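Local coordinates for ferric-siderophore receptor protein (Streptomyces coelicolor, PDB 2X4L) that probably binds iron-loaded siderophores outside the cell and delivers them for uptake, at residues 43-49 with 109-115; 50-54 with 114-118. All blocks are in the same frame, centred on the assembly; numbering follows the deposited sequence.

Interaction 1 of 2, residues 43-49 with 109-115; sequences KVPANIV and LAPEVLI
Val-49 and Leu-114 pair in parallel where strands 48-51 and 113-118 begin side by side in the five-stranded parallel sheet of this solute-binding protein. The ladder shows how parallel strands are laced: Val-49 N gives a nearly straight bond (177°) to Val-113 O at 3.0 Å, and Val-49 O accepts from Ile-115 N. One step earlier, Glu-112 N reaches Asn-47 O at 2.8 Å, which carries the pairing beyond the strands proper.

Hydrophobic contacts divide between the two faces. Ile-48 lies alongside Val-113, pointing the same way, while its CG2 crosses to Ile-115 CD1 at 3.7 Å; Pro-45 covers Val-113 CG1 on this face. On the other face Val-49 CG2 meets Leu-109 CD1 and Pro-111 CB, and Tyr-106 of helix 103-108 adds to the cluster.

Polar side chains close the outer end. Lys-43, bent at its last torsion (chi4 62°), crosses Glu-112 at about a right angle; its NZ donates to Val-44 O at 2.9 Å and forms a longer salt bridge of 3.3 Å to Glu-112 OE2. Asn-47 ND2 donates to Ala-110 O, which lies in the amide plane, while Asn-47 OD1 accepts from Lys-66. Glu-112 OE1 is gripped by two backbone donors, Ala-46 N and Asn-47 N, each at 2.7 Å and arriving from opposite faces of the carboxylate.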
# COMPACT_ATOMS: atom_id res chain seq x y z
N LYS A 43 -20.06 -21.44 -6.14
CA LYS A 43 -20.68 -20.20 -6.56
C LYS A 43 -19.70 -19.11 -6.29
O LYS A 43 -18.82 -19.31 -5.45
CB LYS A 43 -21.94 -19.92 -5.79
CG LYS A 43 -21.73 -19.87 -4.33
CD LYS A 43 -23.06 -19.45 -3.63
CE LYS A 43 -22.80 -18.71 -2.31
NZ LYS A 43 -22.03 -17.42 -2.57
N VAL A 44 -19.92 -17.93 -6.89
CA VAL A 44 -19.09 -16.76 -6.61
C VAL A 44 -19.34 -16.37 -5.16
O VAL A 44 -20.50 -16.21 -4.75
CB VAL A 44 -19.45 -15.57 -7.56
CG1 VAL A 44 -18.65 -14.34 -7.21
CG2 VAL A 44 -19.15 -15.96 -9.03
N PRO A 45 -18.27 -16.18 -4.36
CA PRO A 45 -18.55 -15.86 -2.90
C PRO A 45 -19.27 -14.54 -2.73
O PRO A 45 -18.86 -13.53 -3.29
CB PRO A 45 -17.17 -15.83 -2.26
CG PRO A 45 -16.15 -15.77 -3.39
CD PRO A 45 -16.84 -16.31 -4.68
N ALA A 46 -20.34 -14.59 -1.97
CA ALA A 46 -21.14 -13.48 -1.62
C ALA A 46 -20.58 -12.87 -0.34
O ALA A 46 -20.77 -11.66 -0.12
CB ALA A 46 -22.53 -14.01 -1.34
N ASN A 47 -19.94 -13.69 0.53
CA ASN A 47 -19.48 -13.16 1.89
C ASN A 47 -17.98 -13.13 1.93
O ASN A 47 -17.33 -14.09 2.37
CB ASN A 47 -20.00 -14.08 3.00
CG ASN A 47 -21.52 -14.11 3.11
OD1 ASN A 47 -22.23 -13.33 2.48
ND2 ASN A 47 -22.01 -15.03 3.86
N ILE A 48 -17.41 -12.02 1.48
CA ILE A 48 -16.00 -11.85 1.36
C ILE A 48 -15.50 -11.12 2.61
O ILE A 48 -16.16 -10.15 3.08
CB ILE A 48 -15.71 -10.96 0.10
CG1 ILE A 48 -16.19 -11.68 -1.17
CG2 ILE A 48 -14.18 -10.64 0.03
CD1 ILE A 48 -16.14 -10.73 -2.37
N VAL A 49 -14.39 -11.57 3.14
CA VAL A 49 -13.69 -10.81 4.17
C VAL A 49 -12.33 -10.46 3.68
O VAL A 49 -11.68 -11.30 3.06
CB VAL A 49 -13.64 -11.63 5.48
CG1 VAL A 49 -12.72 -11.02 6.54
CG2 VAL A 49 -15.07 -11.86 6.05
N LEU A 109 -19.86 -13.93 10.28
CA LEU A 109 -20.11 -13.39 8.93
C LEU A 109 -20.35 -14.49 7.96
O LEU A 109 -20.57 -14.17 6.79
CB LEU A 109 -18.93 -12.48 8.44
CG LEU A 109 -18.61 -11.33 9.45
CD1 LEU A 109 -17.51 -10.55 8.84
CD2 LEU A 109 -19.79 -10.38 9.65
N ALA A 110 -20.29 -15.78 8.35
CA ALA A 110 -20.41 -16.87 7.39
C ALA A 110 -19.48 -16.70 6.18
O ALA A 110 -19.87 -16.65 5.03
CB ALA A 110 -21.90 -17.01 6.97
N PRO A 111 -18.19 -16.51 6.45
CA PRO A 111 -17.26 -16.11 5.41
C PRO A 111 -17.08 -17.19 4.36
O PRO A 111 -17.02 -18.41 4.68
CB PRO A 111 -15.92 -15.88 6.17
CG PRO A 111 -16.04 -16.79 7.35
CD PRO A 111 -17.49 -16.75 7.73
N GLU A 112 -16.96 -16.77 3.12
CA GLU A 112 -16.76 -17.69 1.96
C GLU A 112 -15.34 -17.60 1.39
O GLU A 112 -14.84 -18.54 0.79
CB GLU A 112 -17.83 -17.48 0.88
CG GLU A 112 -19.19 -18.04 1.35
CD GLU A 112 -20.33 -17.50 0.58
OE1 GLU A 112 -20.37 -16.37 0.11
OE2 GLU A 112 -21.33 -18.27 0.56
N VAL A 113 -14.67 -16.47 1.58
CA VAL A 113 -13.25 -16.35 1.17
C VAL A 113 -12.71 -15.18 1.98
O VAL A 113 -13.39 -14.20 2.25
CB VAL A 113 -13.12 -16.11 -0.41
CG1 VAL A 113 -13.72 -14.72 -0.81
CG2 VAL A 113 -11.67 -16.29 -0.90
N LEU A 114 -11.44 -15.31 2.34
CA LEU A 114 -10.63 -14.22 2.95
C LEU A 114 -9.57 -13.80 1.93
O LEU A 114 -8.91 -14.62 1.27
CB LEU A 114 -9.96 -14.79 4.21
CG LEU A 114 -9.11 -13.75 4.93
CD1 LEU A 114 -9.16 -13.94 6.47
CD2 LEU A 114 -7.63 -13.82 4.47
N ILE A 115 -9.41 -12.49 1.78
CA ILE A 115 -8.50 -11.96 0.72
C ILE A 115 -7.55 -10.94 1.38
O ILE A 115 -8.03 -10.01 2.05
CB ILE A 115 -9.31 -11.28 -0.41
CG1 ILE A 115 -10.49 -12.18 -0.86
CG2 ILE A 115 -8.32 -10.88 -1.59
CD1 ILE A 115 -11.24 -11.54 -2.08

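Interaction 2 of 2, residues 50-54 with 114-118; sequences AFTGV and LITTT
A strand-to-helix turn at the C-terminal end of a strand in a parallel sheet frames this contact: strand 48-51 pairs with strand 113-118 and then passes directly into helix 52-60, with Phe-51 at the N-cap position. Ala-50 and Ile-115 form the bridge here, and one backbone bond crosses, from Phe-51 N to Ile-115 O at 3.0 Å. The same carbonyl oxygen also receives a CA-H contact from Ala-50 CA at 3.1 Å.

Beyond this bond the first turn of the helix sets Val-54 against the neighbouring strand. Val-54 lays its two branches along it: CG1, anti to the backbone N (chi1 171°), presses on Ile-115 CG2 at a tight 3.5 Å, while CG2 meets Thr-117 CG2 at 3.8 Å and also rests near Thr-116 CA. An alanine at Val-54 would remove both branches and is likely to leave a gap between the helix start and the methyl groups of Ile-115 and Thr-117.

Phe-51 turns its ring away from the strand but keeps its CB 3.2 Å from Thr-116 OG1. That hydroxyl is hydrogen-bonded to Trp-126 O, and the indole of Trp-126 meets the Phe-51 ring edge-to-face. Across the two segments the chemistry is therefore divided: a backbone bond fixes the register of the strands, whereas the helix is seated through methyl groups, and the threonine hydroxyl beside Phe-51 finds its polar partner on a third part of the chain.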
# COMPACT_ATOMS: atom_id res chain seq x y z
N ALA A 50 -11.92 -9.22 3.86
CA ALA A 50 -10.62 -8.82 3.30
C ALA A 50 -9.83 -7.89 4.22
O ALA A 50 -10.43 -7.10 4.98
CB ALA A 50 -10.88 -8.10 1.95
N PHE A 51 -8.53 -7.87 4.07
CA PHE A 51 -7.72 -6.85 4.68
C PHE A 51 -8.32 -5.50 4.19
O PHE A 51 -8.71 -5.38 3.03
CB PHE A 51 -6.28 -7.01 4.18
CG PHE A 51 -5.39 -5.89 4.67
CD1 PHE A 51 -5.10 -5.82 6.03
CD2 PHE A 51 -4.82 -5.00 3.78
CE1 PHE A 51 -4.32 -4.78 6.52
CE2 PHE A 51 -4.03 -3.95 4.28
CZ PHE A 51 -3.77 -3.84 5.67
N THR A 52 -8.34 -4.52 5.11
CA THR A 52 -9.00 -3.27 4.77
C THR A 52 -8.54 -2.74 3.39
O THR A 52 -9.35 -2.29 2.60
CB THR A 52 -8.76 -2.26 5.84
OG1 THR A 52 -9.34 -2.84 7.03
CG2 THR A 52 -9.50 -0.93 5.50
N GLY A 53 -7.21 -2.71 3.14
CA GLY A 53 -6.71 -2.12 1.87
C GLY A 53 -7.17 -2.91 0.66
O GLY A 53 -7.29 -2.30 -0.44
N VAL A 54 -7.34 -4.21 0.80
CA VAL A 54 -7.86 -5.04 -0.29
C VAL A 54 -9.36 -4.79 -0.49
O VAL A 54 -9.87 -4.56 -1.61
CB VAL A 54 -7.58 -6.54 -0.02
CG1 VAL A 54 -8.33 -7.43 -1.06
CG2 VAL A 54 -6.06 -6.76 -0.11
N LEU A 114 -11.44 -15.31 2.34
CA LEU A 114 -10.63 -14.22 2.95
C LEU A 114 -9.57 -13.80 1.93
O LEU A 114 -8.91 -14.62 1.27
CB LEU A 114 -9.96 -14.79 4.21
CG LEU A 114 -9.11 -13.75 4.93
CD1 LEU A 114 -9.16 -13.94 6.47
CD2 LEU A 114 -7.63 -13.82 4.47
N ILE A 115 -9.41 -12.49 1.78
CA ILE A 115 -8.50 -11.96 0.72
C ILE A 115 -7.55 -10.94 1.38
O ILE A 115 -8.03 -10.01 2.05
CB ILE A 115 -9.31 -11.28 -0.41
CG1 ILE A 115 -10.49 -12.18 -0.86
CG2 ILE A 115 -8.32 -10.88 -1.59
CD1 ILE A 115 -11.24 -11.54 -2.08
N THR A 116 -6.27 -11.10 1.17
CA THR A 116 -5.31 -10.13 1.67
C THR A 116 -4.10 -10.08 0.78
O THR A 116 -4.05 -10.79 -0.27
CB THR A 116 -4.98 -10.48 3.14
OG1 THR A 116 -4.22 -9.38 3.72
CG2 THR A 116 -4.17 -11.81 3.32
N THR A 117 -3.14 -9.26 1.14
CA THR A 117 -1.90 -9.19 0.42
C THR A 117 -0.88 -10.06 1.12
O THR A 117 -1.11 -10.65 2.17
CB THR A 117 -1.44 -7.71 0.42
OG1 THR A 117 -1.47 -7.17 1.75
CG2 THR A 117 -2.28 -6.89 -0.55
N THR A 118 0.29 -10.18 0.47
CA THR A 118 1.41 -10.91 1.09
C THR A 118 2.76 -10.24 0.74
O THR A 118 2.90 -9.76 -0.38
CB THR A 118 1.47 -12.44 0.77
OG1 THR A 118 2.61 -13.01 1.45
CG2 THR A 118 1.60 -12.68 -0.73

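In the fold
Both interactions use the same neighbouring pair, strands 48-51 and 113-118, in the five-stranded parallel sheet, and their centres lie 12 Å apart. Interaction 1 comes first along both strands, at their N-terminal ends and with its centre about 23 Å from the centre of the chain; interaction 2 follows, about 11 Å from that centre, where the first strand gives way to helix 52-60. Leu-114 and Ile-115 belong to both. One strand pair thus runs from a partly exposed, charged end to a buried end where helix 52-60 starts, consistent with the chelatase-like fold of this binding-protein family.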